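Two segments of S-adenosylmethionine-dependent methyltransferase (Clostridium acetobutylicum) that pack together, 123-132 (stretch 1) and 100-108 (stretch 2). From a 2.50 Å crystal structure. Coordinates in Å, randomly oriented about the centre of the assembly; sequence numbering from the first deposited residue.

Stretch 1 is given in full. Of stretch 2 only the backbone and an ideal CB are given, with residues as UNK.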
# COMPACT_ATOMS: atom_id res chain seq x y z
N LYS A 123 6.69 -15.22 -3.75
CA LYS A 123 6.25 -15.81 -2.50
C LYS A 123 5.06 -15.02 -1.98
O LYS A 123 4.07 -15.58 -1.50
CB LYS A 123 7.40 -15.79 -1.48
CG LYS A 123 8.54 -16.72 -1.87
CD LYS A 123 9.73 -16.68 -0.91
CE LYS A 123 9.41 -17.27 0.48
NZ LYS A 123 8.59 -16.38 1.35
N TYR A 124 5.16 -13.70 -2.10
CA TYR A 124 4.12 -12.78 -1.70
C TYR A 124 2.78 -13.11 -2.40
O TYR A 124 1.79 -13.38 -1.75
CB TYR A 124 4.59 -11.36 -2.04
CG TYR A 124 3.54 -10.29 -2.00
CD1 TYR A 124 2.98 -9.87 -0.80
CD2 TYR A 124 3.16 -9.63 -3.18
CE1 TYR A 124 2.07 -8.81 -0.77
CE2 TYR A 124 2.26 -8.59 -3.16
CZ TYR A 124 1.72 -8.17 -1.96
OH TYR A 124 0.85 -7.10 -1.95
N PHE A 125 2.77 -13.09 -3.73
CA PHE A 125 1.54 -13.39 -4.47
C PHE A 125 1.03 -14.76 -4.09
O PHE A 125 -0.18 -14.96 -3.95
CB PHE A 125 1.78 -13.33 -5.98
CG PHE A 125 1.91 -11.93 -6.52
CD1 PHE A 125 2.71 -11.67 -7.63
CD2 PHE A 125 1.25 -10.86 -5.91
CE1 PHE A 125 2.86 -10.38 -8.11
CE2 PHE A 125 1.40 -9.57 -6.39
CZ PHE A 125 2.20 -9.33 -7.49
N LYS A 126 1.94 -15.72 -3.93
CA LYS A 126 1.52 -17.06 -3.54
C LYS A 126 0.92 -16.99 -2.14
O LYS A 126 -0.14 -17.57 -1.89
CB LYS A 126 2.71 -18.03 -3.57
CG LYS A 126 2.32 -19.45 -3.20
CD LYS A 126 3.49 -20.43 -3.22
CE LYS A 126 3.16 -21.72 -2.44
NZ LYS A 126 1.89 -22.41 -2.92
N ALA A 127 1.57 -16.26 -1.24
CA ALA A 127 1.10 -16.11 0.13
C ALA A 127 -0.32 -15.58 0.14
O ALA A 127 -1.20 -16.08 0.86
CB ALA A 127 2.00 -15.18 0.91
N VAL A 128 -0.54 -14.57 -0.68
CA VAL A 128 -1.83 -13.93 -0.81
C VAL A 128 -2.92 -14.93 -1.24
O VAL A 128 -3.92 -15.10 -0.55
CB VAL A 128 -1.72 -12.76 -1.81
CG1 VAL A 128 -3.07 -12.10 -2.04
CG2 VAL A 128 -0.73 -11.75 -1.27
N SER A 129 -2.71 -15.61 -2.36
CA SER A 129 -3.67 -16.58 -2.85
C SER A 129 -3.95 -17.68 -1.82
O SER A 129 -5.04 -18.26 -1.81
CB SER A 129 -3.17 -17.24 -4.13
OG SER A 129 -2.12 -18.13 -3.82
N ASN A 130 -2.98 -17.98 -0.96
CA ASN A 130 -3.21 -19.00 0.05
C ASN A 130 -4.10 -18.47 1.17
O ASN A 130 -4.42 -19.22 2.09
CB ASN A 130 -1.89 -19.50 0.64
CG ASN A 130 -1.05 -20.28 -0.36
OD1 ASN A 130 -1.57 -21.05 -1.16
ND2 ASN A 130 0.27 -20.10 -0.29
N HIS A 131 -4.49 -17.20 1.11
CA HIS A 131 -5.35 -16.63 2.14
C HIS A 131 -6.66 -16.09 1.60
O HIS A 131 -7.45 -15.47 2.33
CB HIS A 131 -4.64 -15.52 2.90
CG HIS A 131 -3.51 -16.00 3.76
ND1 HIS A 131 -2.37 -16.58 3.24
CD2 HIS A 131 -3.34 -15.98 5.10
CE1 HIS A 131 -1.55 -16.90 4.22
NE2 HIS A 131 -2.11 -16.54 5.36
N LEU A 132 -6.90 -16.32 0.31
CA LEU A 132 -8.12 -15.84 -0.35
C LEU A 132 -9.24 -16.87 -0.37
O LEU A 132 -9.03 -18.03 -0.74
CB LEU A 132 -7.81 -15.45 -1.79
CG LEU A 132 -7.31 -14.04 -2.07
CD1 LEU A 132 -7.03 -13.92 -3.56
CD2 LEU A 132 -8.37 -13.02 -1.62
N UNK A 100 -6.09 -18.00 8.35
CA UNK A 100 -7.39 -17.41 8.07
C UNK A 100 -7.56 -17.10 6.58
O UNK A 100 -6.59 -16.81 5.88
CB UNK A 100 -7.58 -16.14 8.90
N UNK A 101 -8.80 -17.18 6.10
CA UNK A 101 -9.09 -16.89 4.70
C UNK A 101 -9.94 -15.63 4.65
O UNK A 101 -10.69 -15.35 5.58
CB UNK A 101 -9.80 -18.06 4.02
N UNK A 102 -9.85 -14.89 3.55
CA UNK A 102 -10.61 -13.67 3.44
C UNK A 102 -11.37 -13.47 2.15
O UNK A 102 -11.13 -14.14 1.13
CB UNK A 102 -9.66 -12.48 3.64
N UNK A 103 -12.28 -12.51 2.20
CA UNK A 103 -13.11 -12.16 1.05
C UNK A 103 -12.43 -11.05 0.29
O UNK A 103 -12.47 -11.01 -0.94
CB UNK A 103 -14.52 -11.74 1.48
N UNK A 104 -11.80 -10.16 1.04
CA UNK A 104 -11.09 -9.03 0.47
C UNK A 104 -9.72 -8.86 1.10
O UNK A 104 -9.59 -8.83 2.33
CB UNK A 104 -11.91 -7.75 0.64
N UNK A 105 -8.70 -8.76 0.27
CA UNK A 105 -7.34 -8.54 0.75
C UNK A 105 -6.84 -7.27 0.06
O UNK A 105 -6.97 -7.14 -1.17
CB UNK A 105 -6.43 -9.74 0.47
N UNK A 106 -6.31 -6.34 0.84
CA UNK A 106 -5.78 -5.10 0.25
C UNK A 106 -4.33 -4.86 0.62
O UNK A 106 -3.86 -5.22 1.70
CB UNK A 106 -6.62 -3.90 0.69
N UNK A 107 -3.63 -4.23 -0.30
CA UNK A 107 -2.24 -3.88 -0.08
C UNK A 107 -2.03 -2.66 -0.96
O UNK A 107 -1.78 -2.78 -2.17
CB UNK A 107 -1.28 -5.02 -0.41
N UNK A 108 -2.14 -1.50 -0.34
CA UNK A 108 -2.04 -0.23 -1.05
C UNK A 108 -0.78 0.59 -0.76
O UNK A 108 0.18 0.09 -0.15
CB UNK A 108 -3.27 0.62 -0.71

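Position 100 opens the stretch in an extended conformation (phi/psi -166°/149°). Its CA-to-CB bond points sideways, and nothing of stretch 1 lies within 5.5 Å of the ideal CB, so stretch 1 places little demand on it and a long polar or charged residue would do as well as a small one. The deposited residue is Arg100, whose side-chain end leads away; its nearer contribution is made by the backbone, with His131 CD2 3.4 Å from Arg100 O.

At position 101 the CB again points sideways, 3.9 Å from His131 O, while the CA lies 4.5 Å from the CA of His131. A flexible chain could run along the turn from Ser129 to Leu132, near Asn130 O and Leu132 O, and a long one such as lysine, arginine or glutamine suits; a beta-branched residue would also suit the extended backbone but reach less far. It is Lys101. Its aliphatic part covers the turn, Lys101 CE reaching 3.7 Å from Asn130 O and Lys101 CD 3.9 Å from Leu132 O. Lys101 CA also approaches His131 O at 3.2 Å, a CA-H...O contact.

Position 102 is where the backbones join. Its N lies 2.8 Å from His131 O and donates a hydrogen bond to it, which any residue but proline could supply, and it forms a parallel bridge with Leu132, the CA atoms 5.0 Å apart. The CB lies on the same face of the sheet as the side chain of Leu132, with the ideal CB of position 102 3.9 Å from His131 O, so a large apolar residue, aromatic or aliphatic, would fit. Phe102 is found here, in the m rotamer; Phe102 CD1 is 4.3 Å from His131 CB, and His131 O lies at the edge of the ring, near its plane.

At position 103 the chain turns a corner (phi/psi -92°/-37°) and the CB points away. Stretch 1 leaves the choice open, and Asp103 OD2 is hydrogen-bonded to a residue just before or after one of the stretches. Position 104, in the strand, also points away and is equally unconstrained from this side; it is Leu104.

Position 105 points toward stretch 1. Its ideal CB is 4.3 Å from Leu132 CD2 and 4.8 Å from Val128 CG1, an apolar setting that favours valine, isoleucine, leucine or methionine. The deposited Ile105, with chi1 m and chi2 t, reaches its CD1 over these partners: Ile105 CD1 lies 3.4 Å from Leu132 CD2, 4.1 Å from Val128 CG1 and 4.2 Å from His131 CB.

The alternation of the strand turns position 106 away again; stretch 1 sets no preference here, though a beta-branched residue suits an extended strand (phi/psi -124°/148°). Thr106 finds its hydrogen bond elsewhere in the structure.

Position 107 points toward stretch 1, but its ideal CB is already 3.3 Å from Tyr124 OH. Space is short, so alanine, serine or cysteine is more plausible than a bulky residue. It is Cys107, in the t rotamer, with Cys107 SG 3.1 Å from Tyr124 OH and placed obliquely to the ring, 4.2 Å from Tyr124 CZ.

Position 108 is out of reach of stretch 1, which imposes no preference; it is Cys108.

Stretch 2, residues 100-108: RKFDLITCC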
# COMPACT_ATOMS: atom_id res chain seq x y z
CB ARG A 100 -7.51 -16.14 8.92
CG ARG A 100 -8.85 -15.42 8.87
CD ARG A 100 -9.96 -16.28 9.43
NE ARG A 100 -11.09 -15.46 9.85
CZ ARG A 100 -12.26 -15.97 10.25
NH1 ARG A 100 -12.43 -17.28 10.27
NH2 ARG A 100 -13.23 -15.15 10.65
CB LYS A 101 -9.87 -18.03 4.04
CG LYS A 101 -9.15 -19.35 3.94
CD LYS A 101 -8.13 -19.35 2.83
CE LYS A 101 -7.72 -20.78 2.46
NZ LYS A 101 -8.80 -21.52 1.72
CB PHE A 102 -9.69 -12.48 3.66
CG PHE A 102 -8.87 -12.56 4.92
CD1 PHE A 102 -7.68 -13.26 4.94
CD2 PHE A 102 -9.30 -11.91 6.07
CE1 PHE A 102 -6.91 -13.32 6.11
CE2 PHE A 102 -8.55 -11.96 7.24
CZ PHE A 102 -7.35 -12.67 7.26
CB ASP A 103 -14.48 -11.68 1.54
CG ASP A 103 -15.25 -12.76 2.24
OD1 ASP A 103 -15.64 -13.73 1.54
OD2 ASP A 103 -15.46 -12.67 3.47
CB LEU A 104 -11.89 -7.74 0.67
CG LEU A 104 -11.10 -6.46 0.38
CD1 LEU A 104 -10.69 -6.46 -1.07
CD2 LEU A 104 -11.93 -5.21 0.70
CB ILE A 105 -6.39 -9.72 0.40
CG1 ILE A 105 -6.85 -10.99 1.13
CG2 ILE A 105 -4.97 -9.39 0.78
CD1 ILE A 105 -6.06 -12.24 0.77
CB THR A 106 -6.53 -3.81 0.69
OG1 THR A 106 -6.46 -3.67 2.12
CG2 THR A 106 -7.96 -3.83 0.23
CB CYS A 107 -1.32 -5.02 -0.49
SG CYS A 107 0.38 -4.66 -0.12
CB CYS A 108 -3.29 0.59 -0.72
SG CYS A 108 -4.84 -0.38 -0.91
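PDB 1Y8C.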